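Long-range contacts in methylglyoxal reductase (NADPH-dependent) (Candida albicans SC5314, PDB 6KWS), which probably reduces methylglyoxal with NADPH as cofactor, as an oxidoreductase of the NAD(P)-dependent epimerase/dehydratase family: residues Ala232-Val238 and Asn264-Ser270; Tyr53-Glu57 and Val68-His72. The protein carries 1 engineered substitution. One frame throughout, in Å; residues are numbered along the deposited sequence.

Both contacts involve the central mixed sheet of the Rossmann-type fold, contact 2 at one edge strand and contact 1 near the other edge, one strand in from 196-198; they lie on opposite sides of the chain's centre. Their centres are about 37 Å apart and their nearest atoms about 25 Å apart, so they do not touch. Contact 2 closes first along the chain, before contact 1 opens: it sets helix 66-71 against the outermost strand 51-55. Contact 1 pairs strand 260-269, which runs parallel to 188-194, with strand 234-239, which runs antiparallel to it. V56 of contact 2 is close to V59 and D58, and V238 of contact 1 to V197, all NADPH-binding residues.

Contact 1: Ala232-Val238 and Asn264-Ser270; sequences ASKGGWV and NSGRFTS
The indole of W237 lies beneath S265: CB of S265 is 3.8 Å from the centroid of the six-membered ring and 16° off its normal, a CH-pi contact over the face. W237 and F268 project on the same face of the sheet, and W237 CB comes within 3.9 Å of F268 CD1. With CG between the backbone N and the carbonyl carbon (chi1 70°), the indole swings back across the neighbouring strand to S265 and G266. The phenyl ring in turn lies across the opposite strand, its face over the backbone of K234 and G235, with G235 N 3.6 Å above its plane and toward the rim.

Antiparallel pairing is documented by F268 N to G235 O at 2.9 Å, returned by G235 N to F268 O at 3.1 Å. W237 N then donates to G266 O at 3.0 Å. Its own carbonyl receives two donors, S265 N at 2.8 Å and, weakly, G266 N; this defines a classic beta bulge, with S265 and G266 both facing W237. The directions of the short segments 234-238 and 266-269 differ by 132°, well short of the antiparallel 180°. On the other face, R267 makes a salt bridge to E136.

Beyond this pair, G236 and V238 bond to strand 196-198, whose F198 meets F268 edge-to-face. W237 packs against helix 323-337, while R267 and T269 lie on helix 295-303.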
loop_
_atom_site.group_PDB
_atom_site.type_symbol
_atom_site.label_atom_id
_atom_site.label_comp_id
_atom_site.label_asym_id
_atom_site.label_seq_id
_atom_site.Cartn_x
_atom_site.Cartn_y
_atom_site.Cartn_z
ATOM N N ALA A 232 -14.799 1.816 16.622
ATOM C CA ALA A 232 -13.483 1.468 17.110
ATOM C C ALA A 232 -12.635 1.118 15.892
ATOM O O ALA A 232 -13.029 0.293 15.058
ATOM C CB ALA A 232 -13.547 0.314 18.106
ATOM N N SER A 233 -11.517 1.813 15.755
ATOM C CA SER A 233 -10.556 1.555 14.699
ATOM C C SER A 233 -9.256 2.115 15.217
ATOM O O SER A 233 -9.235 3.243 15.721
ATOM C CB SER A 233 -10.927 2.231 13.379
ATOM O OG SER A 233 -12.051 1.599 12.792
ATOM N N LYS A 234 -8.193 1.335 15.126
ATOM C CA LYS A 234 -6.944 1.890 15.576
ATOM C C LYS A 234 -5.808 1.153 14.893
ATOM O O LYS A 234 -5.970 0.009 14.453
ATOM C CB LYS A 234 -6.846 1.818 17.096
ATOM C CG LYS A 234 -6.690 0.442 17.640
ATOM C CD LYS A 234 -6.959 0.518 19.128
ATOM C CE LYS A 234 -6.179 -0.498 19.904
ATOM N NZ LYS A 234 -7.049 -1.046 20.956
ATOM N N GLY A 235 -4.673 1.835 14.779
ATOM C CA GLY A 235 -3.483 1.199 14.262
ATOM C C GLY A 235 -2.460 2.243 13.873
ATOM O O GLY A 235 -2.565 3.413 14.247
ATOM N N GLY A 236 -1.447 1.786 13.161
ATOM C CA GLY A 236 -0.551 2.704 12.523
ATOM C C GLY A 236 -1.126 3.175 11.208
ATOM O O GLY A 236 -1.948 2.509 10.584
ATOM N N TRP A 237 -0.700 4.356 10.782
ATOM C CA TRP A 237 -1.129 4.895 9.506
ATOM C C TRP A 237 0.087 5.529 8.851
ATOM O O TRP A 237 1.093 5.810 9.507
ATOM C CB TRP A 237 -2.257 5.927 9.688
ATOM C CG TRP A 237 -1.692 7.150 10.319
ATOM C CD1 TRP A 237 -1.476 7.370 11.652
ATOM C CD2 TRP A 237 -1.154 8.283 9.632
ATOM N NE1 TRP A 237 -0.852 8.585 11.835
ATOM C CE2 TRP A 237 -0.646 9.163 10.609
ATOM C CE3 TRP A 237 -1.057 8.638 8.280
ATOM C CZ2 TRP A 237 -0.054 10.373 10.278
ATOM C CZ3 TRP A 237 -0.482 9.837 7.958
ATOM C CH2 TRP A 237 0.017 10.695 8.954
ATOM N N VAL A 238 -0.025 5.778 7.553
ATOM C CA VAL A 238 0.992 6.503 6.802
ATOM C C VAL A 238 0.296 7.085 5.582
ATOM O O VAL A 238 -0.653 6.493 5.062
ATOM C CB VAL A 238 2.161 5.565 6.425
ATOM C CG1 VAL A 238 1.632 4.420 5.601
ATOM C CG2 VAL A 238 3.226 6.295 5.665
ATOM N N ASN A 264 5.390 3.780 8.260
ATOM C CA ASN A 264 4.442 4.177 9.283
ATOM C C ASN A 264 4.822 5.554 9.800
ATOM O O ASN A 264 5.963 5.790 10.205
ATOM C CB ASN A 264 4.400 3.169 10.430
ATOM C CG ASN A 264 3.336 3.522 11.459
ATOM O OD1 ASN A 264 2.169 3.213 11.280
ATOM N ND2 ASN A 264 3.737 4.187 12.527
ATOM N N SER A 265 3.853 6.455 9.780
ATOM C CA SER A 265 4.003 7.797 10.295
ATOM C C SER A 265 3.579 7.954 11.755
ATOM O O SER A 265 4.013 8.902 12.415
ATOM C CB SER A 265 3.175 8.743 9.433
ATOM O OG SER A 265 3.492 10.091 9.721
ATOM N N GLY A 266 2.718 7.093 12.271
ATOM C CA GLY A 266 2.209 7.317 13.601
ATOM C C GLY A 266 1.019 6.427 13.878
ATOM O O GLY A 266 0.728 5.489 13.137
ATOM N N ARG A 267 0.338 6.751 14.965
ATOM C CA ARG A 267 -0.753 5.941 15.470
ATOM C C ARG A 267 -2.039 6.755 15.427
ATOM O O ARG A 267 -2.015 7.990 15.482
ATOM C CB ARG A 267 -0.451 5.471 16.899
ATOM C CG ARG A 267 0.724 4.536 16.998
ATOM C CD ARG A 267 0.484 3.275 16.181
ATOM N NE ARG A 267 1.139 2.106 16.774
ATOM C CZ ARG A 267 0.821 0.840 16.494
ATOM N NH1 ARG A 267 -0.152 0.565 15.629
ATOM N NH2 ARG A 267 1.473 -0.159 17.089
ATOM N N PHE A 268 -3.165 6.063 15.303
ATOM C CA PHE A 268 -4.456 6.744 15.343
ATOM C C PHE A 268 -5.487 5.835 15.996
ATOM O O PHE A 268 -5.358 4.602 15.980
ATOM C CB PHE A 268 -4.963 7.120 13.945
ATOM C CG PHE A 268 -5.532 5.959 13.198
ATOM C CD1 PHE A 268 -4.694 5.052 12.560
ATOM C CD2 PHE A 268 -6.897 5.734 13.175
ATOM C CE1 PHE A 268 -5.216 3.943 11.888
ATOM C CE2 PHE A 268 -7.422 4.640 12.518
ATOM C CZ PHE A 268 -6.584 3.740 11.871
ATOM N N THR A 269 -6.520 6.463 16.554
ATOM C CA THR A 269 -7.813 5.821 16.745
ATOM C C THR A 269 -8.870 6.626 16.001
ATOM O O THR A 269 -8.606 7.720 15.499
ATOM C CB THR A 269 -8.197 5.700 18.221
ATOM O OG1 THR A 269 -8.804 6.926 18.653
ATOM C CG2 THR A 269 -6.984 5.389 19.067
ATOM N N SER A 270 -10.081 6.077 15.916
ATOM C CA SER A 270 -11.139 6.806 15.229
ATOM C C SER A 270 -11.382 8.154 15.876
ATOM O O SER A 270 -11.698 9.127 15.184
ATOM C CB SER A 270 -12.425 5.996 15.208
ATOM O OG SER A 270 -12.303 4.956 14.269
#

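Contact 2: Tyr53-Glu57 and Val68-His72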
loop_
_atom_site.group_PDB
_atom_site.type_symbol
_atom_site.label_atom_id
_atom_site.label_comp_id
_atom_site.label_asym_id
_atom_site.label_seq_id
_atom_site.Cartn_x
_atom_site.Cartn_y
_atom_site.Cartn_z
ATOM N N TYR A 53 1.199 1.882 -21.552
ATOM C CA TYR A 53 0.662 0.771 -20.781
ATOM C C TYR A 53 0.604 -0.515 -21.598
ATOM O O TYR A 53 0.535 -0.496 -22.831
ATOM C CB TYR A 53 -0.735 1.108 -20.239
ATOM C CG TYR A 53 -1.843 1.134 -21.278
ATOM C CD1 TYR A 53 -2.597 -0.005 -21.549
ATOM C CD2 TYR A 53 -2.146 2.298 -21.972
ATOM C CE1 TYR A 53 -3.617 0.007 -22.485
ATOM C CE2 TYR A 53 -3.174 2.323 -22.915
ATOM C CZ TYR A 53 -3.909 1.168 -23.167
ATOM O OH TYR A 53 -4.943 1.169 -24.098
ATOM N N GLU A 54 0.619 -1.637 -20.883
ATOM C CA GLU A 54 0.357 -2.952 -21.445
ATOM C C GLU A 54 -0.723 -3.626 -20.614
ATOM O O GLU A 54 -0.902 -3.319 -19.434
ATOM C CB GLU A 54 1.629 -3.812 -21.481
ATOM C CG GLU A 54 2.761 -3.203 -22.290
ATOM C CD GLU A 54 2.531 -3.327 -23.819
ATOM O OE1 GLU A 54 3.473 -3.044 -24.586
ATOM O OE2 GLU A 54 1.415 -3.704 -24.250
ATOM N N ILE A 55 -1.453 -4.549 -21.226
ATOM C CA ILE A 55 -2.592 -5.185 -20.570
ATOM C C ILE A 55 -2.189 -6.530 -19.986
ATOM O O ILE A 55 -1.653 -7.388 -20.698
ATOM C CB ILE A 55 -3.773 -5.355 -21.531
ATOM C CG1 ILE A 55 -4.245 -3.977 -21.972
ATOM C CG2 ILE A 55 -4.876 -6.125 -20.838
ATOM C CD1 ILE A 55 -5.468 -4.010 -22.765
ATOM N N VAL A 56 -2.470 -6.716 -18.694
ATOM C CA VAL A 56 -2.311 -7.984 -17.993
ATOM C C VAL A 56 -3.581 -8.237 -17.192
ATOM O O VAL A 56 -3.759 -7.670 -16.105
ATOM C CB VAL A 56 -1.079 -7.973 -17.069
ATOM C CG1 VAL A 56 -1.002 -9.267 -16.261
ATOM C CG2 VAL A 56 0.195 -7.736 -17.862
ATOM N N GLU A 57 -4.461 -9.107 -17.712
ATOM C CA GLU A 57 -5.832 -9.203 -17.202
ATOM C C GLU A 57 -5.900 -9.868 -15.830
ATOM O O GLU A 57 -6.651 -9.406 -14.962
ATOM C CB GLU A 57 -6.717 -9.934 -18.210
ATOM C CG GLU A 57 -6.308 -9.625 -19.645
ATOM C CD GLU A 57 -7.295 -10.119 -20.708
ATOM O OE1 GLU A 57 -8.529 -10.008 -20.501
ATOM O OE2 GLU A 57 -6.828 -10.594 -21.772
ATOM N N VAL A 68 4.862 -8.895 -21.638
ATOM C CA VAL A 68 5.308 -7.532 -21.382
ATOM C C VAL A 68 6.802 -7.501 -21.049
ATOM O O VAL A 68 7.519 -6.578 -21.456
ATOM C CB VAL A 68 4.450 -6.890 -20.278
ATOM C CG1 VAL A 68 4.409 -7.791 -19.067
ATOM C CG2 VAL A 68 4.984 -5.512 -19.914
ATOM N N LEU A 69 7.306 -8.512 -20.335
ATOM C CA LEU A 69 8.741 -8.554 -20.054
ATOM C C LEU A 69 9.568 -8.758 -21.322
ATOM O O LEU A 69 10.642 -8.158 -21.470
ATOM C CB LEU A 69 9.058 -9.649 -19.041
ATOM C CG LEU A 69 8.909 -9.126 -17.615
ATOM C CD1 LEU A 69 8.953 -10.267 -16.608
ATOM C CD2 LEU A 69 9.967 -8.045 -17.321
ATOM N N GLN A 70 9.093 -9.597 -22.245
ATOM C CA GLN A 70 9.848 -9.832 -23.472
ATOM C C GLN A 70 9.812 -8.619 -24.396
ATOM O O GLN A 70 10.847 -8.218 -24.942
ATOM C CB GLN A 70 9.314 -11.066 -24.188
ATOM C CG GLN A 70 9.624 -12.375 -23.496
ATOM C CD GLN A 70 8.570 -13.411 -23.792
ATOM O OE1 GLN A 70 7.755 -13.230 -24.695
ATOM N NE2 GLN A 70 8.542 -14.478 -22.994
ATOM N N LYS A 71 8.640 -8.013 -24.583
ATOM C CA LYS A 71 8.545 -6.853 -25.461
ATOM C C LYS A 71 9.343 -5.654 -24.970
ATOM O O LYS A 71 9.669 -4.778 -25.777
ATOM C CB LYS A 71 7.103 -6.426 -25.608
ATOM C CG LYS A 71 6.338 -7.248 -26.547
ATOM C CD LYS A 71 4.932 -6.709 -26.635
ATOM C CE LYS A 71 4.021 -7.806 -27.111
ATOM N NZ LYS A 71 4.792 -8.981 -27.644
ATOM N N HIS A 72 9.627 -5.560 -23.668
ATOM C CA HIS A 72 10.295 -4.368 -23.149
ATOM C C HIS A 72 11.579 -4.724 -22.411
ATOM O O HIS A 72 11.719 -4.456 -21.210
ATOM C CB HIS A 72 9.358 -3.577 -22.234
ATOM C CG HIS A 72 8.168 -3.020 -22.941
ATOM N ND1 HIS A 72 8.178 -1.786 -23.555
ATOM C CD2 HIS A 72 6.935 -3.538 -23.152
ATOM C CE1 HIS A 72 6.996 -1.563 -24.104
ATOM N NE2 HIS A 72 6.225 -2.614 -23.878
#
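E54 reaches from the edge strand to the C-terminal end of helix 66-71, meeting V68 first and H72 last. Its CB lies 4.1 Å from V68 CG2. One bond further out, CG lies between that V68 CG2 methyl (4.0 Å) and H72 NE2 (3.9 Å); the glutamate and valine side chains pass alongside, pointing opposite ways. The chain then bends (chi2 -76°), which brings the carboxylate round to the imidazole. There OE1 accepts a bond from H72 NE2 at 2.9 Å, with an N-H...O angle of 173°. The oxygen uses its anti lone pair, the one away from OE2, and sits at the ring edge practically in the imidazole plane, although the carboxylate plane itself is turned 62° from the ring.

V56, two residues along the same side of the strand, adds a looser apolar touch through CG2, 4.4 Å from V68 CG1. Strand and helix are successive elements of the Rossmann-type half, and I29 of the adjacent strand 27-32 touches both E54 and H72.

The other ring nitrogen, H72 ND1, bonds to E74, so the imidazole is held between two carboxylates, which fixes its rotation. K71 NZ stays 6.8 Å from E54 OE1, too far for a salt bridge. Flanked by two acidic groups, H72 would probably favour the doubly protonated, positively charged form.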